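Local atomic coordinates of beta-lactamase inhibitory protein BLIP-I (Streptomyces exfoliatus, PDB entry 3GMV), a protein that inhibits beta-lactamases, probably by binding directly to the enzyme. Residues A[58-67]-A[108-116]; A[118-127]-A[137-145]. All coordinates share one frame; numbering follows the deposited sequence. Where two conformers were deposited one is given.

Interaction 1. Residues A[58-67]-A[108-116]; sequences TDEGELWSKR and QGESYPNWP. With TAM (tris(hydroxyethyl)aminomethane), chain B.
Trp64 sets its indole beside the Tyr112–Pro113 backbone, CE3 3.8 Å from Pro113 CA, while its CB packs on Trp115 CB at 3.7 Å. With CG set between the backbone N and the carbonyl carbon (chi1 67°), the ring stands on the Ser65 side of the sheet. The centre of one indole face receives the amine of tris(hydroxyethyl)aminomethane, the N lying 3.2 Å above the ring plane, and Ser65 CB sits against the opposite face. Thr58 CG2 and the Pro113 ring touch two of the ligand's arms. Trp115 swings back toward Glu62: NE1 donates to Glu62 OE1 at 2.9 Å, in the indole plane but on the anti side of the carboxylate, whose plane is turned 75° from the ring. The backbones pair as antiparallel strands. Tyr112 N donates to Trp64 O at 2.8 Å, and Lys66 and Glu110 form a hydrogen-bonded pair. Lys66 bends at chi3, carrying NZ to the carbonyls of Tyr8 and Ile11; a water links it only weakly to Glu110. Strand 63-69 has strand 52-57 along its other edge, with a classic beta bulge at Trp64 and Ser65 facing Ser56, and strand 105-111 continues the sheet to strand 122-128.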
loop_
_atom_site.group_PDB
_atom_site.type_symbol
_atom_site.label_atom_id
_atom_site.label_comp_id
_atom_site.label_asym_id
_atom_site.label_seq_id
_atom_site.Cartn_x
_atom_site.Cartn_y
_atom_site.Cartn_z
ATOM N N THR A 58 -10.265 -10.048 -9.622
ATOM C CA THR A 58 -10.028 -10.804 -10.854
ATOM C C THR A 58 -11.346 -10.947 -11.636
ATOM O O THR A 58 -12.437 -10.585 -11.181
ATOM C CB THR A 58 -9.534 -12.227 -10.546
ATOM O OG1 THR A 58 -10.590 -12.884 -9.848
ATOM C CG2 THR A 58 -8.286 -12.231 -9.668
ATOM N N ASP A 59 -11.253 -11.516 -12.827
ATOM C CA ASP A 59 -12.427 -11.762 -13.631
ATOM C C ASP A 59 -13.409 -12.737 -12.952
ATOM O O ASP A 59 -14.587 -12.791 -13.314
ATOM C CB ASP A 59 -12.014 -12.291 -15.015
ATOM C CG ASP A 59 -11.310 -11.233 -15.863
ATOM O OD1 ASP A 59 -11.429 -10.010 -15.593
ATOM O OD2 ASP A 59 -10.621 -11.632 -16.827
ATOM N N GLU A 60 -12.934 -13.469 -11.948
ATOM C CA GLU A 60 -13.798 -14.344 -11.141
ATOM C C GLU A 60 -14.344 -13.662 -9.864
ATOM O O GLU A 60 -15.121 -14.257 -9.108
ATOM C CB GLU A 60 -13.074 -15.662 -10.824
ATOM C CG GLU A 60 -12.913 -16.574 -12.025
ATOM C CD GLU A 60 -11.987 -16.004 -13.094
ATOM O OE1 GLU A 60 -10.920 -15.447 -12.733
ATOM O OE2 GLU A 60 -12.327 -16.113 -14.305
ATOM N N GLY A 61 -14.005 -12.392 -9.680
ATOM C CA GLY A 61 -14.594 -11.548 -8.625
ATOM C C GLY A 61 -13.851 -11.598 -7.301
ATOM O O GLY A 61 -14.398 -11.199 -6.272
ATOM N N GLU A 62 -12.598 -12.057 -7.331
ATOM C CA GLU A 62 -11.817 -12.299 -6.105
ATOM C C GLU A 62 -10.728 -11.242 -5.941
ATOM O O GLU A 62 -10.083 -10.862 -6.915
ATOM C CB GLU A 62 -11.174 -13.684 -6.156
ATOM C CG GLU A 62 -12.222 -14.790 -6.139
ATOM C CD GLU A 62 -11.648 -16.187 -6.312
ATOM O OE1 GLU A 62 -10.417 -16.348 -6.429
ATOM O OE2 GLU A 62 -12.450 -17.149 -6.297
ATOM N N LEU A 63 -10.502 -10.797 -4.697
ATOM C CA LEU A 63 -9.527 -9.712 -4.443
ATOM C C LEU A 63 -8.107 -10.163 -4.763
ATOM O O LEU A 63 -7.620 -11.142 -4.186
ATOM C CB LEU A 63 -9.601 -9.355 -2.937
ATOM C CG LEU A 63 -8.717 -8.207 -2.521
ATOM C CD1 LEU A 63 -9.394 -6.932 -3.095
ATOM C CD2 LEU A 63 -8.558 -8.091 -0.999
ATOM N N TRP A 64 -7.414 -9.457 -5.657
ATOM C CA TRP A 64 -6.012 -9.771 -5.909
ATOM C C TRP A 64 -5.111 -8.599 -5.506
ATOM O O TRP A 64 -3.889 -8.756 -5.419
ATOM C CB TRP A 64 -5.782 -10.114 -7.407
ATOM C CG TRP A 64 -5.982 -8.947 -8.317
ATOM C CD1 TRP A 64 -7.171 -8.529 -8.866
ATOM C CD2 TRP A 64 -4.990 -8.022 -8.772
ATOM N NE1 TRP A 64 -6.980 -7.403 -9.622
ATOM C CE2 TRP A 64 -5.650 -7.068 -9.585
ATOM C CE3 TRP A 64 -3.613 -7.902 -8.569
ATOM C CZ2 TRP A 64 -4.982 -5.997 -10.188
ATOM C CZ3 TRP A 64 -2.938 -6.830 -9.196
ATOM C CH2 TRP A 64 -3.628 -5.902 -9.984
ATOM N N SER A 65 -5.687 -7.418 -5.283
ATOM C CA SER A 65 -4.852 -6.242 -5.033
ATOM C C SER A 65 -5.448 -5.337 -3.940
ATOM O O SER A 65 -6.630 -5.019 -3.982
ATOM C CB SER A 65 -4.727 -5.422 -6.318
ATOM O OG SER A 65 -3.960 -4.241 -6.067
ATOM N N LYS A 66 -4.599 -4.926 -2.996
ATOM C CA LYS A 66 -4.921 -3.903 -2.027
ATOM C C LYS A 66 -3.926 -2.773 -2.162
ATOM O O LYS A 66 -2.720 -3.023 -2.275
ATOM C CB LYS A 66 -4.794 -4.464 -0.597
ATOM C CG LYS A 66 -5.760 -5.620 -0.318
ATOM C CD LYS A 66 -5.482 -6.360 1.001
ATOM C CE LYS A 66 -5.615 -5.458 2.205
ATOM N NZ LYS A 66 -5.324 -6.246 3.441
ATOM N N ARG A 67 -4.413 -1.541 -2.073
ATOM C CA ARG A 67 -3.512 -0.390 -2.079
ATOM C C ARG A 67 -4.090 0.625 -1.110
ATOM O O ARG A 67 -5.303 0.600 -0.807
ATOM C CB ARG A 67 -3.372 0.213 -3.499
ATOM C CG ARG A 67 -4.662 0.821 -4.095
ATOM C CD ARG A 67 -4.512 1.057 -5.610
ATOM N NE ARG A 67 -5.741 1.596 -6.194
ATOM C CZ ARG A 67 -5.991 2.894 -6.350
ATOM N NH1 ARG A 67 -5.112 3.806 -5.959
ATOM N NH2 ARG A 67 -7.129 3.284 -6.901
ATOM N N GLN A 108 1.944 0.668 1.535
ATOM C CA GLN A 108 0.929 1.267 0.693
ATOM C C GLN A 108 0.302 0.256 -0.254
ATOM O O GLN A 108 -0.401 0.619 -1.208
ATOM C CB GLN A 108 1.521 2.462 -0.087
ATOM C CG GLN A 108 1.678 3.678 0.852
ATOM C CD GLN A 108 1.979 4.943 0.082
ATOM O OE1 GLN A 108 2.314 4.900 -1.104
ATOM N NE2 GLN A 108 1.859 6.074 0.745
ATOM N N GLY A 109 0.577 -1.022 -0.044
ATOM C CA GLY A 109 -0.105 -1.985 -0.904
ATOM C C GLY A 109 0.516 -3.371 -0.958
ATOM O O GLY A 109 1.720 -3.544 -0.700
ATOM N N GLU A 110 -0.317 -4.362 -1.289
ATOM C CA GLU A 110 0.158 -5.746 -1.523
ATOM C C GLU A 110 -0.690 -6.314 -2.653
ATOM O O GLU A 110 -1.876 -5.966 -2.776
ATOM C CB GLU A 110 0.018 -6.630 -0.273
ATOM C CG GLU A 110 0.943 -6.275 0.882
ATOM C CD GLU A 110 0.771 -7.181 2.067
ATOM O OE1 GLU A 110 -0.332 -7.756 2.227
ATOM O OE2 GLU A 110 1.729 -7.304 2.861
ATOM N N SER A 111 -0.126 -7.179 -3.494
ATOM C CA SER A 111 -0.956 -7.743 -4.547
ATOM C C SER A 111 -0.413 -9.091 -4.999
ATOM O O SER A 111 0.790 -9.348 -4.887
ATOM C CB SER A 111 -1.062 -6.783 -5.735
ATOM O OG SER A 111 0.167 -6.736 -6.455
ATOM N N TYR A 112 -1.335 -9.945 -5.435
ATOM C CA TYR A 112 -1.010 -11.213 -6.083
ATOM C C TYR A 112 -1.475 -11.130 -7.543
ATOM O O TYR A 112 -2.623 -11.443 -7.859
ATOM C CB TYR A 112 -1.717 -12.362 -5.357
ATOM C CG TYR A 112 -1.099 -12.738 -4.025
ATOM C CD1 TYR A 112 0.099 -13.470 -3.969
ATOM C CD2 TYR A 112 -1.720 -12.391 -2.818
ATOM C CE1 TYR A 112 0.665 -13.819 -2.765
ATOM C CE2 TYR A 112 -1.152 -12.745 -1.586
ATOM C CZ TYR A 112 0.043 -13.461 -1.578
ATOM O OH TYR A 112 0.596 -13.815 -0.368
ATOM N N PRO A 113 -0.600 -10.652 -8.437
ATOM C CA PRO A 113 -1.023 -10.404 -9.810
ATOM C C PRO A 113 -1.435 -11.673 -10.534
ATOM O O PRO A 113 -2.137 -11.604 -11.529
ATOM C CB PRO A 113 0.209 -9.787 -10.469
ATOM C CG PRO A 113 1.091 -9.359 -9.345
ATOM C CD PRO A 113 0.815 -10.302 -8.222
ATOM N N ASN A 114 -1.053 -12.821 -10.000
ATOM C CA ASN A 114 -1.376 -14.082 -10.651
ATOM C C ASN A 114 -2.449 -14.852 -9.895
ATOM O O ASN A 114 -2.646 -16.050 -10.120
ATOM C CB ASN A 114 -0.081 -14.896 -10.811
ATOM C CG ASN A 114 0.934 -14.151 -11.661
ATOM O OD1 ASN A 114 0.578 -13.577 -12.690
ATOM N ND2 ASN A 114 2.194 -14.112 -11.212
ATOM N N TRP A 115 -3.137 -14.158 -8.985
ATOM C CA TRP A 115 -4.171 -14.778 -8.131
ATOM C C TRP A 115 -5.099 -15.658 -8.952
ATOM O O TRP A 115 -5.579 -15.210 -9.987
ATOM C CB TRP A 115 -5.023 -13.695 -7.419
ATOM C CG TRP A 115 -5.975 -14.352 -6.454
ATOM C CD1 TRP A 115 -7.284 -14.720 -6.699
ATOM C CD2 TRP A 115 -5.684 -14.775 -5.119
ATOM N NE1 TRP A 115 -7.810 -15.343 -5.593
ATOM C CE2 TRP A 115 -6.851 -15.398 -4.612
ATOM C CE3 TRP A 115 -4.551 -14.688 -4.296
ATOM C CZ2 TRP A 115 -6.918 -15.925 -3.322
ATOM C CZ3 TRP A 115 -4.623 -15.216 -3.018
ATOM C CH2 TRP A 115 -5.784 -15.843 -2.546
ATOM N N PRO A 116 -5.402 -16.883 -8.465
ATOM C CA PRO A 116 -5.112 -17.475 -7.160
ATOM C C PRO A 116 -3.703 -18.038 -6.923
ATOM O O PRO A 116 -3.400 -18.457 -5.816
ATOM C CB PRO A 116 -6.153 -18.605 -7.067
ATOM C CG PRO A 116 -6.355 -18.997 -8.472
ATOM C CD PRO A 116 -6.254 -17.768 -9.283
HETATM C C TAM B . -4.807 -9.238 -13.117
HETATM C C1 TAM B . -3.866 -8.078 -13.365
HETATM C C2 TAM B . -4.329 -10.490 -13.850
HETATM C C3 TAM B . -6.201 -8.863 -13.576
HETATM C C4 TAM B . -2.522 -8.328 -12.700
HETATM C C5 TAM B . -2.806 -10.594 -13.870
HETATM C C6 TAM B . -7.238 -9.862 -13.073
HETATM N N TAM B . -4.848 -9.503 -11.686
HETATM O O4 TAM B . -1.688 -7.176 -12.921
HETATM O O5 TAM B . -2.321 -10.567 -15.228
HETATM O O6 TAM B . -6.594 -10.968 -12.432
HETATM O O HOH W 1 -2.162 -5.606 2.748
#

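Interaction 2. Residues A[118-127]-A[137-145]; sequences KTGFEEKYYC and SASFHLTDG
Lys124 passes obliquely over one face of the His141 imidazole. Its CB sits 3.8 Å from His141 CD2; CG is 3.6 Å from the ring centroid and only 6° off the normal, a CH-pi contact; CD reaches His141 CE1 at 3.6 Å, and CE lies near CE1 and ND1 of the same ring. The extended chain then takes NZ past the ring toward Glu122 OE2, a long and doubtful salt bridge. Tyr149 meets the histidine ring from strand 146-153. Lys124 and His141 form a non-hydrogen-bonded pair in the antiparallel hairpin of strands 122-128 and 137-143, within the eight-stranded sheet of this two-layer alpha/beta sandwich. Paired backbone bonds join Glu123 to Leu142, Tyr125 to Phe140 and Cys127 to Ala138. These side chains occupy the face turned to helix 93-99: Leu142 CD1 packs on Tyr125 CE2 at 4.1 Å, and Cys127 SG, disulfide-bonded to Cys105, meets the Phe140 ring at its edge. At this same end, on the other face, Tyr126 CE1 presses on Ser137 CB at 3.4 Å. At the far end Asp144 grips two successive amides: OD2 accepts from Gly120 N at 2.8 Å on its syn side, while Phe121 N approaches OD1 from above the carboxylate plane. A water donates to Phe121 O and Glu123 OE1 and accepts from Gly145 N.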
loop_
_atom_site.group_PDB
_atom_site.type_symbol
_atom_site.label_atom_id
_atom_site.label_comp_id
_atom_site.label_asym_id
_atom_site.label_seq_id
_atom_site.Cartn_x
_atom_site.Cartn_y
_atom_site.Cartn_z
ATOM N N LYS A 118 0.196 -17.625 -6.151
ATOM C CA LYS A 118 0.742 -16.687 -5.184
ATOM C C LYS A 118 2.140 -16.209 -5.586
ATOM O O LYS A 118 2.837 -15.538 -4.821
ATOM C CB LYS A 118 0.741 -17.298 -3.790
ATOM C CG LYS A 118 -0.632 -17.248 -3.096
ATOM C CD LYS A 118 -0.485 -17.483 -1.603
ATOM C CE LYS A 118 -1.673 -16.919 -0.821
ATOM N NZ LYS A 118 -2.814 -17.878 -0.755
ATOM N N THR A 119 2.522 -16.547 -6.806
ATOM C CA THR A 119 3.810 -16.157 -7.378
ATOM C C THR A 119 3.835 -14.672 -7.726
ATOM O O THR A 119 2.816 -14.117 -8.144
ATOM C CB THR A 119 4.010 -16.933 -8.678
ATOM O OG1 THR A 119 2.790 -16.866 -9.428
ATOM C CG2 THR A 119 4.278 -18.383 -8.361
ATOM N N GLY A 120 4.987 -14.021 -7.588
ATOM C CA GLY A 120 5.076 -12.610 -7.962
ATOM C C GLY A 120 4.359 -11.691 -6.976
ATOM O O GLY A 120 3.912 -10.603 -7.335
ATOM N N PHE A 121 4.301 -12.105 -5.718
ATOM C CA PHE A 121 3.684 -11.295 -4.641
ATOM C C PHE A 121 4.385 -9.953 -4.527
ATOM O O PHE A 121 5.611 -9.914 -4.355
ATOM C CB PHE A 121 3.819 -12.027 -3.324
ATOM C CG PHE A 121 3.264 -11.278 -2.134
ATOM C CD1 PHE A 121 1.972 -10.781 -2.145
ATOM C CD2 PHE A 121 4.023 -11.136 -0.996
ATOM C CE1 PHE A 121 1.435 -10.114 -1.028
ATOM C CE2 PHE A 121 3.498 -10.469 0.124
ATOM C CZ PHE A 121 2.200 -9.969 0.090
ATOM N N GLU A 122 3.642 -8.865 -4.650
ATOM C CA GLU A 122 4.241 -7.524 -4.699
ATOM C C GLU A 122 3.855 -6.764 -3.441
ATOM O O GLU A 122 2.676 -6.754 -3.080
ATOM C CB GLU A 122 3.762 -6.749 -5.940
ATOM C CG GLU A 122 4.348 -5.321 -6.096
ATOM C CD GLU A 122 3.691 -4.515 -7.221
ATOM O OE1 GLU A 122 4.133 -4.646 -8.375
ATOM O OE2 GLU A 122 2.758 -3.726 -6.954
ATOM N N GLU A 123 4.839 -6.148 -2.787
ATOM C CA GLU A 123 4.596 -5.347 -1.592
ATOM C C GLU A 123 5.142 -3.963 -1.865
ATOM O O GLU A 123 6.258 -3.828 -2.404
ATOM C CB GLU A 123 5.366 -5.925 -0.407
ATOM C CG GLU A 123 4.931 -7.347 0.056
ATOM C CD GLU A 123 5.964 -8.005 0.960
ATOM O OE1 GLU A 123 6.897 -8.682 0.461
ATOM O OE2 GLU A 123 5.849 -7.863 2.183
ATOM N N LYS A 124 4.380 -2.936 -1.508
ATOM C CA LYS A 124 4.782 -1.572 -1.783
ATOM C C LYS A 124 4.994 -0.879 -0.451
ATOM O O LYS A 124 4.064 -0.802 0.365
ATOM C CB LYS A 124 3.718 -0.820 -2.605
ATOM C CG LYS A 124 3.549 -1.363 -4.058
ATOM C CD LYS A 124 2.714 -0.417 -4.914
ATOM C CE LYS A 124 2.537 -1.042 -6.311
ATOM N NZ LYS A 124 1.648 -0.230 -7.214
ATOM N N TYR A 125 6.216 -0.382 -0.238
ATOM C CA TYR A 125 6.544 0.383 0.955
ATOM C C TYR A 125 6.776 1.873 0.666
ATOM O O TYR A 125 7.340 2.262 -0.366
ATOM C CB TYR A 125 7.767 -0.243 1.629
ATOM C CG TYR A 125 7.474 -1.481 2.430
ATOM C CD1 TYR A 125 6.994 -1.375 3.727
ATOM C CD2 TYR A 125 7.670 -2.764 1.890
ATOM C CE1 TYR A 125 6.741 -2.518 4.487
ATOM C CE2 TYR A 125 7.416 -3.919 2.651
ATOM C CZ TYR A 125 6.941 -3.768 3.946
ATOM O OH TYR A 125 6.674 -4.845 4.745
ATOM N N TYR A 126 6.313 2.708 1.584
ATOM C CA TYR A 126 6.491 4.139 1.492
ATOM C C TYR A 126 7.198 4.581 2.761
ATOM O O TYR A 126 6.747 4.306 3.879
ATOM C CB TYR A 126 5.112 4.769 1.412
ATOM C CG TYR A 126 5.068 6.274 1.632
ATOM C CD1 TYR A 126 5.529 7.162 0.675
ATOM C CD2 TYR A 126 4.559 6.800 2.824
ATOM C CE1 TYR A 126 5.450 8.567 0.892
ATOM C CE2 TYR A 126 4.485 8.171 3.035
ATOM C CZ TYR A 126 4.927 9.036 2.080
ATOM O OH TYR A 126 4.852 10.391 2.352
ATOM N N CYS A 127 8.342 5.219 2.595
ATOM C CA CYS A 127 9.140 5.591 3.747
ATOM C C CYS A 127 9.233 7.113 3.872
ATOM O O CYS A 127 9.916 7.767 3.069
ATOM C CB CYS A 127 10.544 4.991 3.593
ATOM S SG CYS A 127 10.549 3.232 3.366
ATOM N N SER A 137 10.382 11.602 0.767
ATOM C CA SER A 137 10.103 10.185 0.980
ATOM C C SER A 137 10.893 9.320 0.028
ATOM O O SER A 137 11.481 9.797 -0.937
ATOM C CB SER A 137 8.608 9.883 0.802
ATOM O OG SER A 137 8.213 10.070 -0.554
ATOM N N ALA A 138 10.910 8.038 0.345
ATOM C CA ALA A 138 11.340 7.031 -0.625
ATOM C C ALA A 138 10.266 5.954 -0.733
ATOM O O ALA A 138 9.506 5.712 0.221
ATOM C CB ALA A 138 12.691 6.437 -0.212
ATOM N N SER A 139 10.197 5.318 -1.902
ATOM C CA SER A 139 9.294 4.201 -2.151
ATOM C C SER A 139 10.144 3.002 -2.557
ATOM O O SER A 139 11.088 3.133 -3.352
ATOM C CB SER A 139 8.356 4.524 -3.315
ATOM O OG SER A 139 7.499 5.604 -2.934
ATOM N N PHE A 140 9.747 1.830 -2.086
ATOM C CA PHE A 140 10.456 0.605 -2.395
ATOM C C PHE A 140 9.414 -0.453 -2.653
ATOM O O PHE A 140 8.520 -0.641 -1.832
ATOM C CB PHE A 140 11.303 0.168 -1.187
ATOM C CG PHE A 140 12.395 1.133 -0.835
ATOM C CD1 PHE A 140 13.514 1.263 -1.656
ATOM C CD2 PHE A 140 12.336 1.874 0.342
ATOM C CE1 PHE A 140 14.529 2.177 -1.307
ATOM C CE2 PHE A 140 13.362 2.751 0.702
ATOM C CZ PHE A 140 14.443 2.915 -0.130
ATOM N N HIS A 141 9.510 -1.160 -3.775
ATOM C CA HIS A 141 8.566 -2.254 -4.016
ATOM C C HIS A 141 9.326 -3.584 -4.026
ATOM O O HIS A 141 10.399 -3.684 -4.635
ATOM C CB HIS A 141 7.802 -2.052 -5.354
ATOM C CG HIS A 141 7.027 -0.766 -5.417
ATOM N ND1 HIS A 141 6.375 -0.359 -6.554
ATOM C CD2 HIS A 141 6.839 0.216 -4.506
ATOM C CE1 HIS A 141 5.797 0.807 -6.340
ATOM N NE2 HIS A 141 6.075 1.190 -5.110
ATOM N N LEU A 142 8.766 -4.609 -3.383
ATOM C CA LEU A 142 9.382 -5.933 -3.361
ATOM C C LEU A 142 8.523 -6.877 -4.187
ATOM O O LEU A 142 7.295 -6.751 -4.173
ATOM C CB LEU A 142 9.457 -6.435 -1.911
ATOM C CG LEU A 142 10.347 -5.667 -0.953
ATOM C CD1 LEU A 142 10.112 -6.203 0.491
ATOM C CD2 LEU A 142 11.812 -5.833 -1.364
ATOM N N THR A 143 9.148 -7.770 -4.957
ATOM C CA THR A 143 8.405 -8.804 -5.666
ATOM C C THR A 143 9.059 -10.137 -5.239
ATOM O O THR A 143 10.266 -10.323 -5.460
ATOM C CB THR A 143 8.487 -8.603 -7.211
ATOM O OG1 THR A 143 8.011 -7.293 -7.577
ATOM C CG2 THR A 143 7.652 -9.659 -7.955
ATOM N N ASP A 144 8.273 -11.041 -4.643
ATOM C CA ASP A 144 8.813 -12.247 -3.994
ATOM C C ASP A 144 10.102 -11.964 -3.218
ATOM O O ASP A 144 11.120 -12.650 -3.364
ATOM C CB ASP A 144 9.004 -13.347 -5.024
ATOM C CG ASP A 144 7.676 -13.815 -5.606
ATOM O OD1 ASP A 144 6.670 -13.832 -4.862
ATOM O OD2 ASP A 144 7.629 -14.126 -6.800
ATOM N N GLY A 145 10.055 -10.892 -2.439
ATOM C CA GLY A 145 11.116 -10.582 -1.495
ATOM C C GLY A 145 12.390 -10.041 -2.100
ATOM O O GLY A 145 13.436 -10.065 -1.438
HETATM O O HOH W 2 7.388 -9.673 -2.013
#

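How the interactions relate
Interactions 1 and 2 are two strand pairings of one antiparallel sheet, their centres about 14 Å apart, separated by the pairing of strand 105-111 with strand 122-128. Gln108 N lies 2.8 Å from Lys124 O and Gly109 O 2.8 Å from Lys124 N, both probable hydrogen bonds, at a classic beta bulge where Gln108 and Gly109 face Lys124. The loop ends pack as well: Pro113 CD is 3.2 Å from Gly120 O, and the Tyr112 and Phe121 rings stack. The tris(hydroxyethyl)aminomethane pocket, with Thr58, Trp64 and Pro113, belongs to interaction 1; the Glu122 side chain in interaction 2 is about 8 Å from the ligand.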